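Local structure of glucokinase (Streptomyces griseus, 3VGL) at residues L3-D8 and A16-E21; E58-G63 and Q94-P99; D70-V75 and V101-A106; A108-E113 and G137-N142. The protein probably catalyses the ATP-dependent phosphorylation of D-glucose to D-glucose 6-phosphate, as a glucokinase of the ROK family. All blocks are in the same frame, centred on the assembly; numbering follows the deposited sequence.

Contact 1 (L3-D8 and A16-E21); sequences LTIGVD and AGVVDE
A16 sets its CB against the CG2 branch of V7, 3.9 Å away, in a non-hydrogen-bonded pair of two antiparallel strands. The backbones close up here: A16 CA lies 3.0 Å from G6 O, a short CA-H...O contact. One step on, G17 and G6 form a hydrogen-bonded pair; G17 N and G6 N each donate to the other residue's O over 2.9 Å, and with no side chain on either residue this step is made by backbone alone. V18 comes next, opposite I5. Its CG2 is only 3.3 Å from I5 CD1, a tight fit reached with I5 chi2 at -100°, well off a staggered value, while helix 37-52 covers the same face at I5 and V7. V18 CG1 meets L3 CD1 at 3.8 Å, the two side chains crossing obliquely. The pair belongs to the hairpin of strands 3-9 and 13-19 that opens the actin-like ATPase fold; D8, near its turn, touches the bound nucleotide analogue. V19 shows the opposite face, toward helix 301-311. Its N gives T4 O a nearly straight 2.9 Å bond, but the return bond from T4 N to V19 O is weak at 3.4 Å; V19 O also bonds to R311 NH1. T4 OG1 is hydrogen-bonded separately, to A307 O. Beyond the strand, D20 lays its CB beside L3 CD2, while its carboxylate bonds to R24 N. An alanine in place of L3 would keep the CB contact with V18 CG1 but would probably open a gap where CD1 lay and leave D20 CB without CD2.

Contact 2 (E58-G63 and Q94-P99); sequences EAVGIG and QRVGLP
E58 meets P99 through its backbone: E58 O lies 3.5 Å from P99 CD, the ring carbon bonded to the proline N. The CD2 branch of L98 approaches the same oxygen to 3.9 Å, so this carbonyl faces carbon across the contact. A59 follows, and its CA stands 3.5 Å from P99 O in a CA-H...O contact. V60 makes the hydrogen bond of the contact. Its N donates to P99 O over 2.9 Å, with an N-H...O angle of 164° and the donor nearly along the C=O axis. The side chain of V60 also faces the loop: its CG2 touches L98 CD1 at 4.0 Å, the two side chains crossing at about a right angle, and reaches V96 CG2 more distantly at 4.3 Å. The chain leaves helix 88-96 at G97 with positive phi (72°) and then extends through L98 toward the sheet. Strands 57-64 and 100-104 are parallel neighbours joined by a beta-alpha-beta crossover through helix 88-96, a connection that also carries the small hairpin 67-68/75-77. V48 of helix 37-52 also packs on V60. The one backbone bond across these segments gives the contact its direction, just ahead of the strand pairing that continues between V60 and V101, whereas the three apolar side chains, meeting at 4 Å or more, add a hydrophobic seam that depends on shape and would impose little direction of its own.

Contact 3 (D70-V75 and V101-A106); sequences DKRATV and VVENDA. With NA (sodium ion), chain C; BGC (beta-D-glucopyranose), chain D.
R72 and E103 lie side by side, pointing the same way, yet make no salt bridge. R72 CD rests 3.4 Å from E103 OE2, which sits well out of the guanidinium plane, and the charges are joined instead by a water: R72 NH1 donates to it in plane, and it donates to E103 OE2 at 2.6 Å. E103 OE1 forms its salt bridge with R146. An alanine at E103 would probably leave R146 without that partner and the water without this acceptor, freeing the R72 guanidinium to turn. R72 O accepts from V102 N at 3.0 Å, the donor standing above the carbonyl plane. Further along, N104 is the N-cap of helix 105-116, accepting a weak bond from A106 N. Its OD1 also binds the sodium ion at 2.4 Å, with N107 and G136 completing the protein ligands. N104 ND2 donates to O4 of the glucose, and D105 takes bonds from both O4 and O6, the hydroxyl phosphorylated by glucokinases. The loop packs on V101 to E103 of strand 100-104, outermost in the first sheet within this chain, with helix 88-96 against A73, V75 and V102 and helix 301-311 against V101 and E103; the strand then runs on into helix 105-116.

Contact 4 (A108-E113 and G137-N142); sequences AAAWGE and GIIIGN
A110 and G137 make the tight half of this contact. The CB of A110 sits directly on the strand backbone, 3.7 Å from G137 CA, and a side chain on G137 would point straight at it: a CB built there would fall about 2.5 Å from A110 CB. Small residues on both sides let the short segments of helix 105-116 and strand 134-140 approach to 7.1 Å, their axes 44° apart. Two residues along the strand the fit relaxes. I139, on the same side of the strand as G137, has its CG1 4.5 Å from A110 CB, and its CD1 reaches W111 CE3 at 4.0 Å, touching the indole at its edge with the two side chains at about a right angle. W111 comes round to this spot with CG anti to the backbone N (chi1 -176°), as its CB does not itself face the strand. The looser end is partly exposed: W111 CZ3 lies 4.3 Å from N142 O, near the ring plane and with no hydrogen bond. The polar ends are held by others, W111 NE1 by D308 and N142 ND2 by D123 and Y114. Here the helix covers one face of the second sheet of the actin-like fold, while I138, which points away from the helix, packs on L250 of a second subunit, and I140 on I140 of that subunit. No hydrogen bond crosses between helix and strand, so the join relies on close apolar fit at A110 and G137, and on dispersion at the tryptophan edge.

Overall arrangement
Contacts 1, 2 and 3 share the first sheet: strand 3-9 lies between its hairpin partner in contact 1 and strand 57-64 of contact 2, which in turn pairs with strand 100-104 of contact 3. Contact 4 belongs to the second sheet, yet helix 105-116 continues directly from the last strand of contact 3 and so ties the two halves together. Contacts 1 and 4 are buried; contact 3 is partly so and contact 2 is at the surface. Their chemistry differs accordingly: a backbone ladder in contact 1, one backbone bond with an apolar seam in contact 2, charge and water across contact 3, whose strand end also binds sodium and glucose, and apolar fit without a hydrogen bond in contact 4.

Contact 1 (L3-D8 and A16-E21)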
loop_
_atom_site.group_PDB
_atom_site.type_symbol
_atom_site.label_atom_id
_atom_site.label_comp_id
_atom_site.label_asym_id
_atom_site.label_seq_id
_atom_site.Cartn_x
_atom_site.Cartn_y
_atom_site.Cartn_z
ATOM N N LEU A 3 -17.626 -19.463 -43.078
ATOM C CA LEU A 3 -16.775 -19.818 -41.946
ATOM C C LEU A 3 -15.527 -18.960 -41.915
ATOM O O LEU A 3 -14.942 -18.653 -42.949
ATOM C CB LEU A 3 -16.352 -21.281 -42.049
ATOM C CG LEU A 3 -17.485 -22.296 -42.220
ATOM C CD1 LEU A 3 -16.863 -23.653 -42.426
ATOM C CD2 LEU A 3 -18.379 -22.315 -41.016
ATOM N N THR A 4 -15.127 -18.573 -40.709
ATOM C CA THR A 4 -13.844 -17.905 -40.497
ATOM C C THR A 4 -13.057 -18.695 -39.467
ATOM O O THR A 4 -13.602 -19.592 -38.815
ATOM C CB THR A 4 -14.055 -16.473 -39.968
ATOM O OG1 THR A 4 -14.867 -16.544 -38.793
ATOM C CG2 THR A 4 -14.752 -15.623 -41.025
ATOM N N ILE A 5 -11.774 -18.376 -39.331
ATOM C CA ILE A 5 -10.952 -18.962 -38.294
ATOM C C ILE A 5 -10.689 -17.908 -37.236
ATOM O O ILE A 5 -10.421 -16.769 -37.575
ATOM C CB ILE A 5 -9.590 -19.454 -38.873
ATOM C CG1 ILE A 5 -9.777 -20.777 -39.620
ATOM C CG2 ILE A 5 -8.519 -19.584 -37.763
ATOM C CD1 ILE A 5 -9.384 -22.009 -38.814
ATOM N N GLY A 6 -10.813 -18.290 -35.968
ATOM C CA GLY A 6 -10.328 -17.434 -34.867
ATOM C C GLY A 6 -9.047 -18.030 -34.304
ATOM O O GLY A 6 -8.937 -19.249 -34.157
ATOM N N VAL A 7 -8.060 -17.175 -33.989
ATOM C CA VAL A 7 -6.808 -17.610 -33.368
ATOM C C VAL A 7 -6.558 -16.763 -32.119
ATOM O O VAL A 7 -6.416 -15.539 -32.225
ATOM C CB VAL A 7 -5.574 -17.428 -34.314
ATOM C CG1 VAL A 7 -4.308 -18.071 -33.700
ATOM C CG2 VAL A 7 -5.850 -18.018 -35.692
ATOM N N ASP A 8 -6.524 -17.397 -30.948
ATOM C CA ASP A 8 -6.276 -16.664 -29.698
ATOM C C ASP A 8 -4.826 -16.908 -29.343
ATOM O O ASP A 8 -4.417 -18.055 -29.129
ATOM C CB ASP A 8 -7.224 -17.192 -28.600
ATOM C CG ASP A 8 -7.097 -16.421 -27.284
ATOM O OD1 ASP A 8 -5.960 -16.214 -26.792
ATOM O OD2 ASP A 8 -8.150 -16.023 -26.738
ATOM N N ALA A 16 -6.786 -22.130 -31.956
ATOM C CA ALA A 16 -7.496 -21.703 -33.140
ATOM C C ALA A 16 -8.660 -22.633 -33.415
ATOM O O ALA A 16 -8.679 -23.791 -32.973
ATOM C CB ALA A 16 -6.567 -21.638 -34.344
ATOM N N GLY A 17 -9.644 -22.103 -34.119
ATOM C CA GLY A 17 -10.758 -22.926 -34.555
ATOM C C GLY A 17 -11.572 -22.274 -35.628
ATOM O O GLY A 17 -11.595 -21.053 -35.757
ATOM N N VAL A 18 -12.241 -23.114 -36.422
ATOM C CA VAL A 18 -13.210 -22.644 -37.379
ATOM C C VAL A 18 -14.503 -22.365 -36.626
ATOM O O VAL A 18 -14.911 -23.153 -35.772
ATOM C CB VAL A 18 -13.431 -23.706 -38.506
ATOM C CG1 VAL A 18 -14.670 -23.403 -39.317
ATOM C CG2 VAL A 18 -12.168 -23.762 -39.397
ATOM N N VAL A 19 -15.099 -21.218 -36.906
ATOM C CA VAL A 19 -16.289 -20.777 -36.191
ATOM C C VAL A 19 -17.331 -20.368 -37.205
ATOM O O VAL A 19 -17.031 -19.633 -38.164
ATOM C CB VAL A 19 -15.971 -19.575 -35.251
ATOM C CG1 VAL A 19 -17.226 -19.133 -34.506
ATOM C CG2 VAL A 19 -14.837 -19.915 -34.269
ATOM N N ASP A 20 -18.555 -20.869 -37.009
ATOM C CA ASP A 20 -19.643 -20.531 -37.910
ATOM C C ASP A 20 -20.336 -19.254 -37.480
ATOM O O ASP A 20 -19.915 -18.614 -36.508
ATOM C CB ASP A 20 -20.619 -21.713 -38.148
ATOM C CG ASP A 20 -21.581 -21.976 -36.984
ATOM O OD1 ASP A 20 -21.629 -21.238 -35.987
ATOM O OD2 ASP A 20 -22.336 -22.953 -37.065
ATOM N N GLU A 21 -21.394 -18.896 -38.206
ATOM C CA GLU A 21 -22.109 -17.615 -38.019
ATOM C C GLU A 21 -22.850 -17.520 -36.690
ATOM O O GLU A 21 -23.143 -16.426 -36.224
ATOM C CB GLU A 21 -23.105 -17.410 -39.163
ATOM C CG GLU A 21 -22.516 -17.543 -40.573
ATOM C CD GLU A 21 -22.267 -16.196 -41.239
ATOM O OE1 GLU A 21 -22.111 -15.192 -40.513
ATOM O OE2 GLU A 21 -22.238 -16.145 -42.493
#

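Contact 2 (E58-G63 and Q94-P99)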
loop_
_atom_site.group_PDB
_atom_site.type_symbol
_atom_site.label_atom_id
_atom_site.label_comp_id
_atom_site.label_asym_id
_atom_site.label_seq_id
_atom_site.Cartn_x
_atom_site.Cartn_y
_atom_site.Cartn_z
ATOM N N GLU A 58 -12.950 -18.248 -44.942
ATOM C CA GLU A 58 -13.038 -16.960 -45.636
ATOM C C GLU A 58 -12.108 -15.867 -45.083
ATOM O O GLU A 58 -11.682 -14.963 -45.813
ATOM C CB GLU A 58 -14.475 -16.467 -45.532
ATOM C CG GLU A 58 -14.903 -15.482 -46.591
ATOM C CD GLU A 58 -16.326 -15.745 -47.060
ATOM O OE1 GLU A 58 -17.242 -15.773 -46.209
ATOM O OE2 GLU A 58 -16.532 -15.928 -48.279
ATOM N N ALA A 59 -11.812 -15.941 -43.787
ATOM C CA ALA A 59 -10.996 -14.917 -43.139
ATOM C C ALA A 59 -10.399 -15.470 -41.863
ATOM O O ALA A 59 -10.855 -16.494 -41.367
ATOM C CB ALA A 59 -11.848 -13.685 -42.810
ATOM N N VAL A 60 -9.420 -14.752 -41.318
ATOM C CA VAL A 60 -8.761 -15.109 -40.049
ATOM C C VAL A 60 -8.875 -13.924 -39.090
ATOM O O VAL A 60 -8.505 -12.804 -39.439
ATOM C CB VAL A 60 -7.259 -15.491 -40.252
ATOM C CG1 VAL A 60 -6.566 -15.783 -38.924
ATOM C CG2 VAL A 60 -7.101 -16.710 -41.186
ATOM N N GLY A 61 -9.406 -14.170 -37.894
ATOM C CA GLY A 61 -9.369 -13.164 -36.821
ATOM C C GLY A 61 -8.382 -13.615 -35.767
ATOM O O GLY A 61 -8.439 -14.749 -35.302
ATOM N N ILE A 62 -7.503 -12.703 -35.351
ATOM C CA ILE A 62 -6.516 -12.980 -34.333
ATOM C C ILE A 62 -6.903 -12.186 -33.096
ATOM O O ILE A 62 -7.132 -10.973 -33.197
ATOM C CB ILE A 62 -5.121 -12.529 -34.816
ATOM C CG1 ILE A 62 -4.611 -13.474 -35.909
ATOM C CG2 ILE A 62 -4.143 -12.456 -33.630
ATOM C CD1 ILE A 62 -3.358 -12.970 -36.633
ATOM N N GLY A 63 -7.022 -12.873 -31.961
ATOM C CA GLY A 63 -7.118 -12.196 -30.643
ATOM C C GLY A 63 -5.739 -12.278 -30.011
ATOM O O GLY A 63 -5.305 -13.365 -29.630
ATOM N N GLN A 94 0.269 -12.178 -45.588
ATOM C CA GLN A 94 1.157 -12.554 -46.678
ATOM C C GLN A 94 1.469 -14.061 -46.656
ATOM O O GLN A 94 1.729 -14.654 -47.703
ATOM C CB GLN A 94 2.398 -11.651 -46.712
ATOM C CG GLN A 94 3.560 -12.094 -45.864
ATOM C CD GLN A 94 4.591 -12.927 -46.631
ATOM O OE1 GLN A 94 5.607 -13.338 -46.066
ATOM N NE2 GLN A 94 4.336 -13.172 -47.914
ATOM N N ARG A 95 1.381 -14.691 -45.483
ATOM C CA ARG A 95 1.635 -16.135 -45.380
ATOM C C ARG A 95 0.431 -17.075 -45.524
ATOM O O ARG A 95 0.576 -18.169 -46.078
ATOM C CB ARG A 95 2.438 -16.462 -44.131
ATOM C CG ARG A 95 3.917 -16.220 -44.348
ATOM C CD ARG A 95 4.709 -16.504 -43.122
ATOM N NE ARG A 95 4.770 -17.931 -42.816
ATOM C CZ ARG A 95 5.476 -18.423 -41.803
ATOM N NH1 ARG A 95 6.175 -17.602 -41.036
ATOM N NH2 ARG A 95 5.487 -19.727 -41.563
ATOM N N VAL A 96 -0.741 -16.666 -45.043
ATOM C CA VAL A 96 -1.938 -17.509 -45.174
ATOM C C VAL A 96 -2.773 -17.192 -46.422
ATOM O O VAL A 96 -3.543 -18.031 -46.879
ATOM C CB VAL A 96 -2.839 -17.540 -43.883
ATOM C CG1 VAL A 96 -2.012 -17.882 -42.644
ATOM C CG2 VAL A 96 -3.606 -16.228 -43.686
ATOM N N GLY A 97 -2.625 -15.980 -46.958
ATOM C CA GLY A 97 -3.340 -15.583 -48.174
ATOM C C GLY A 97 -4.828 -15.364 -47.977
ATOM O O GLY A 97 -5.613 -15.488 -48.915
ATOM N N LEU A 98 -5.209 -15.038 -46.742
ATOM C CA LEU A 98 -6.590 -14.710 -46.398
ATOM C C LEU A 98 -6.595 -13.353 -45.690
ATOM O O LEU A 98 -5.575 -12.974 -45.105
ATOM C CB LEU A 98 -7.185 -15.786 -45.479
ATOM C CG LEU A 98 -7.505 -17.183 -46.036
ATOM C CD1 LEU A 98 -7.833 -18.126 -44.892
ATOM C CD2 LEU A 98 -8.641 -17.140 -47.033
ATOM N N PRO A 99 -7.724 -12.611 -45.761
ATOM C CA PRO A 99 -7.825 -11.370 -44.990
ATOM C C PRO A 99 -7.725 -11.664 -43.496
ATOM O O PRO A 99 -8.254 -12.678 -43.024
ATOM C CB PRO A 99 -9.225 -10.847 -45.320
ATOM C CG PRO A 99 -9.636 -11.546 -46.553
ATOM C CD PRO A 99 -8.951 -12.880 -46.529
#

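Contact 3 (D70-V75 and V101-A106)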
loop_
_atom_site.group_PDB
_atom_site.type_symbol
_atom_site.label_atom_id
_atom_site.label_comp_id
_atom_site.label_asym_id
_atom_site.label_seq_id
_atom_site.Cartn_x
_atom_site.Cartn_y
_atom_site.Cartn_z
ATOM N N ASP A 70 -5.576 1.119 -33.200
ATOM C CA ASP A 70 -6.958 1.426 -33.610
ATOM C C ASP A 70 -7.298 0.908 -35.015
ATOM O O ASP A 70 -8.470 0.731 -35.357
ATOM C CB ASP A 70 -7.221 2.937 -33.526
ATOM C CG ASP A 70 -6.242 3.746 -34.355
ATOM O OD1 ASP A 70 -5.021 3.661 -34.092
ATOM O OD2 ASP A 70 -6.694 4.461 -35.277
ATOM N N LYS A 71 -6.261 0.674 -35.809
ATOM C CA LYS A 71 -6.406 0.084 -37.144
ATOM C C LYS A 71 -6.534 -1.447 -37.114
ATOM O O LYS A 71 -6.708 -2.080 -38.157
ATOM C CB LYS A 71 -5.241 0.497 -38.051
ATOM C CG LYS A 71 -5.135 2.004 -38.271
ATOM C CD LYS A 71 -4.517 2.354 -39.617
ATOM C CE LYS A 71 -5.596 2.524 -40.698
ATOM N NZ LYS A 71 -5.045 2.882 -42.033
ATOM N N ARG A 72 -6.446 -2.044 -35.924
ATOM C CA ARG A 72 -6.647 -3.493 -35.770
ATOM C C ARG A 72 -5.691 -4.311 -36.649
ATOM O O ARG A 72 -6.101 -5.247 -37.357
ATOM C CB ARG A 72 -8.122 -3.877 -35.990
ATOM C CG ARG A 72 -9.070 -3.235 -34.962
ATOM C CD ARG A 72 -10.494 -3.192 -35.472
ATOM N NE ARG A 72 -11.120 -1.902 -35.194
ATOM C CZ ARG A 72 -12.362 -1.584 -35.554
ATOM N NH1 ARG A 72 -13.120 -2.469 -36.191
ATOM N NH2 ARG A 72 -12.850 -0.380 -35.268
ATOM N N ALA A 73 -4.414 -3.940 -36.601
ATOM C CA ALA A 73 -3.404 -4.539 -37.473
ATOM C C ALA A 73 -2.058 -4.825 -36.812
ATOM O O ALA A 73 -1.288 -5.668 -37.284
ATOM C CB ALA A 73 -3.197 -3.658 -38.705
ATOM N N THR A 74 -1.776 -4.116 -35.722
ATOM C CA THR A 74 -0.457 -4.111 -35.128
ATOM C C THR A 74 -0.550 -4.274 -33.621
ATOM O O THR A 74 -1.377 -3.635 -32.975
ATOM C CB THR A 74 0.232 -2.776 -35.435
ATOM O OG1 THR A 74 0.404 -2.675 -36.855
ATOM C CG2 THR A 74 1.588 -2.652 -34.759
ATOM N N VAL A 75 0.288 -5.153 -33.081
ATOM C CA VAL A 75 0.450 -5.243 -31.621
ATOM C C VAL A 75 1.507 -4.213 -31.198
ATOM O O VAL A 75 2.695 -4.424 -31.412
ATOM C CB VAL A 75 0.819 -6.679 -31.154
ATOM C CG1 VAL A 75 0.839 -6.736 -29.603
ATOM C CG2 VAL A 75 -0.199 -7.727 -31.690
ATOM N N VAL A 101 -7.857 -9.747 -39.468
ATOM C CA VAL A 101 -8.083 -8.617 -38.575
ATOM C C VAL A 101 -7.386 -9.002 -37.287
ATOM O O VAL A 101 -7.417 -10.166 -36.922
ATOM C CB VAL A 101 -9.577 -8.343 -38.333
ATOM C CG1 VAL A 101 -10.262 -9.525 -37.670
ATOM C CG2 VAL A 101 -9.774 -7.081 -37.495
ATOM N N VAL A 102 -6.732 -8.044 -36.643
ATOM C CA VAL A 102 -6.076 -8.298 -35.362
ATOM C C VAL A 102 -6.807 -7.508 -34.285
ATOM O O VAL A 102 -6.959 -6.294 -34.398
ATOM C CB VAL A 102 -4.572 -7.913 -35.388
ATOM C CG1 VAL A 102 -3.943 -8.028 -34.001
ATOM C CG2 VAL A 102 -3.827 -8.789 -36.384
ATOM N N GLU A 103 -7.288 -8.200 -33.258
ATOM C CA GLU A 103 -7.967 -7.529 -32.144
ATOM C C GLU A 103 -7.226 -7.917 -30.869
ATOM O O GLU A 103 -6.576 -8.947 -30.807
ATOM C CB GLU A 103 -9.436 -7.988 -32.049
ATOM C CG GLU A 103 -10.290 -7.632 -33.273
ATOM C CD GLU A 103 -10.988 -6.276 -33.197
ATOM O OE1 GLU A 103 -10.709 -5.472 -32.279
ATOM O OE2 GLU A 103 -11.829 -6.016 -34.090
ATOM N N ASN A 104 -7.339 -7.112 -29.822
ATOM C CA ASN A 104 -6.855 -7.572 -28.522
ATOM C C ASN A 104 -7.651 -8.804 -28.085
ATOM O O ASN A 104 -8.865 -8.889 -28.317
ATOM C CB ASN A 104 -6.957 -6.427 -27.510
ATOM C CG ASN A 104 -6.790 -6.903 -26.089
ATOM O OD1 ASN A 104 -7.787 -7.193 -25.412
ATOM N ND2 ASN A 104 -5.547 -7.003 -25.626
ATOM N N ASP A 105 -6.969 -9.749 -27.443
ATOM C CA ASP A 105 -7.591 -11.026 -27.066
ATOM C C ASP A 105 -8.780 -10.900 -26.145
ATOM O O ASP A 105 -9.739 -11.642 -26.288
ATOM C CB ASP A 105 -6.561 -12.010 -26.470
ATOM C CG ASP A 105 -5.924 -11.516 -25.175
ATOM O OD1 ASP A 105 -5.791 -10.301 -24.989
ATOM O OD2 ASP A 105 -5.524 -12.357 -24.344
ATOM N N ALA A 106 -8.699 -10.007 -25.166
ATOM C CA ALA A 106 -9.794 -9.886 -24.236
ATOM C C ALA A 106 -10.923 -9.017 -24.811
ATOM O O ALA A 106 -12.081 -9.203 -24.473
ATOM C CB ALA A 106 -9.276 -9.363 -22.897
HETATM NA NA NA C . -8.603 -5.523 -23.968
HETATM C C2 BGC D . -2.014 -7.658 -21.816
HETATM C C3 BGC D . -3.400 -7.558 -22.447
HETATM C C4 BGC D . -4.047 -8.936 -22.603
HETATM C C5 BGC D . -3.983 -9.637 -21.257
HETATM C C6 BGC D . -4.577 -11.048 -21.314
HETATM C C1 BGC D . -2.132 -8.428 -20.505
HETATM O O1 BGC D . -0.872 -8.639 -19.930
HETATM O O2 BGC D . -1.582 -6.318 -21.509
HETATM O O3 BGC D . -3.329 -6.935 -23.691
HETATM O O4 BGC D . -5.404 -8.775 -22.972
HETATM O O5 BGC D . -2.648 -9.729 -20.784
HETATM O O6 BGC D . -3.883 -11.853 -22.253
HETATM O O HOH W 1 -12.787 -5.548 -36.489
HETATM O O HOH W 2 -6.880 -3.974 -24.771
HETATM O O HOH W 3 -6.922 -6.406 -22.462
#

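Contact 4 (A108-E113 and G137-N142)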
loop_
_atom_site.group_PDB
_atom_site.type_symbol
_atom_site.label_atom_id
_atom_site.label_comp_id
_atom_site.label_asym_id
_atom_site.label_seq_id
_atom_site.Cartn_x
_atom_site.Cartn_y
_atom_site.Cartn_z
ATOM N N ALA A 108 -11.690 -9.395 -27.867
ATOM C CA ALA A 108 -12.337 -10.453 -28.657
ATOM C C ALA A 108 -13.199 -11.357 -27.758
ATOM O O ALA A 108 -14.344 -11.692 -28.107
ATOM C CB ALA A 108 -11.295 -11.246 -29.427
ATOM N N ALA A 109 -12.689 -11.706 -26.575
ATOM C CA ALA A 109 -13.473 -12.501 -25.619
ATOM C C ALA A 109 -14.776 -11.782 -25.225
ATOM O O ALA A 109 -15.834 -12.414 -25.158
ATOM C CB ALA A 109 -12.634 -12.827 -24.368
ATOM N N ALA A 110 -14.688 -10.477 -24.941
ATOM C CA ALA A 110 -15.873 -9.680 -24.613
ATOM C C ALA A 110 -16.909 -9.765 -25.736
ATOM O O ALA A 110 -18.108 -10.011 -25.493
ATOM C CB ALA A 110 -15.487 -8.228 -24.358
ATOM N N TRP A 111 -16.435 -9.559 -26.959
ATOM C CA TRP A 111 -17.301 -9.640 -28.126
ATOM C C TRP A 111 -17.934 -11.042 -28.260
ATOM O O TRP A 111 -19.154 -11.160 -28.500
ATOM C CB TRP A 111 -16.533 -9.220 -29.386
ATOM C CG TRP A 111 -17.417 -9.193 -30.594
ATOM C CD1 TRP A 111 -17.433 -10.095 -31.620
ATOM C CD2 TRP A 111 -18.442 -8.231 -30.879
ATOM N NE1 TRP A 111 -18.414 -9.748 -32.536
ATOM C CE2 TRP A 111 -19.042 -8.610 -32.107
ATOM C CE3 TRP A 111 -18.918 -7.086 -30.214
ATOM C CZ2 TRP A 111 -20.090 -7.874 -32.690
ATOM C CZ3 TRP A 111 -19.958 -6.360 -30.790
ATOM C CH2 TRP A 111 -20.525 -6.759 -32.024
ATOM N N GLY A 112 -17.132 -12.098 -28.101
ATOM C CA GLY A 112 -17.653 -13.484 -28.191
ATOM C C GLY A 112 -18.752 -13.726 -27.172
ATOM O O GLY A 112 -19.783 -14.306 -27.483
ATOM N N GLU A 113 -18.539 -13.268 -25.941
ATOM C CA GLU A 113 -19.540 -13.451 -24.883
ATOM C C GLU A 113 -20.772 -12.590 -25.101
ATOM O O GLU A 113 -21.897 -13.001 -24.781
ATOM C CB GLU A 113 -18.919 -13.181 -23.511
ATOM C CG GLU A 113 -17.949 -14.299 -23.083
ATOM C CD GLU A 113 -18.668 -15.628 -22.856
ATOM O OE1 GLU A 113 -19.754 -15.632 -22.226
ATOM O OE2 GLU A 113 -18.127 -16.676 -23.266
ATOM N N GLY A 137 -12.281 -6.159 -21.630
ATOM C CA GLY A 137 -13.041 -5.861 -22.840
ATOM C C GLY A 137 -14.275 -5.076 -22.446
ATOM O O GLY A 137 -14.900 -5.354 -21.421
ATOM N N ILE A 138 -14.618 -4.092 -23.261
ATOM C CA ILE A 138 -15.687 -3.139 -22.945
ATOM C C ILE A 138 -16.764 -3.197 -24.023
ATOM O O ILE A 138 -16.495 -2.957 -25.201
ATOM C CB ILE A 138 -15.137 -1.697 -22.914
ATOM C CG1 ILE A 138 -14.090 -1.516 -21.822
ATOM C CG2 ILE A 138 -16.280 -0.664 -22.689
ATOM C CD1 ILE A 138 -13.241 -0.313 -22.058
ATOM N N ILE A 139 -17.984 -3.520 -23.614
ATOM C CA ILE A 139 -19.162 -3.344 -24.478
ATOM C C ILE A 139 -19.998 -2.231 -23.833
ATOM O O ILE A 139 -20.463 -2.369 -22.693
ATOM C CB ILE A 139 -20.021 -4.609 -24.575
ATOM C CG1 ILE A 139 -19.224 -5.824 -25.068
ATOM C CG2 ILE A 139 -21.265 -4.335 -25.462
ATOM C CD1 ILE A 139 -18.666 -5.720 -26.465
ATOM N N ILE A 140 -20.147 -1.124 -24.554
ATOM C CA ILE A 140 -20.994 -0.017 -24.116
ATOM C C ILE A 140 -21.922 0.336 -25.260
ATOM O O ILE A 140 -21.475 0.508 -26.401
ATOM C CB ILE A 140 -20.167 1.210 -23.674
ATOM C CG1 ILE A 140 -19.494 0.934 -22.318
ATOM C CG2 ILE A 140 -21.059 2.456 -23.568
ATOM C CD1 ILE A 140 -18.486 1.981 -21.900
ATOM N N GLY A 141 -23.213 0.440 -24.955
ATOM C CA GLY A 141 -24.215 0.708 -25.998
ATOM C C GLY A 141 -24.134 -0.291 -27.138
ATOM O O GLY A 141 -24.164 0.093 -28.326
ATOM N N ASN A 142 -24.023 -1.574 -26.782
ATOM C CA ASN A 142 -24.039 -2.692 -27.735
ATOM C C ASN A 142 -22.861 -2.732 -28.724
ATOM O O ASN A 142 -22.933 -3.401 -29.772
ATOM C CB ASN A 142 -25.399 -2.741 -28.473
ATOM C CG ASN A 142 -26.559 -2.742 -27.518
ATOM O OD1 ASN A 142 -27.142 -1.701 -27.241
ATOM N ND2 ASN A 142 -26.873 -3.904 -26.968
#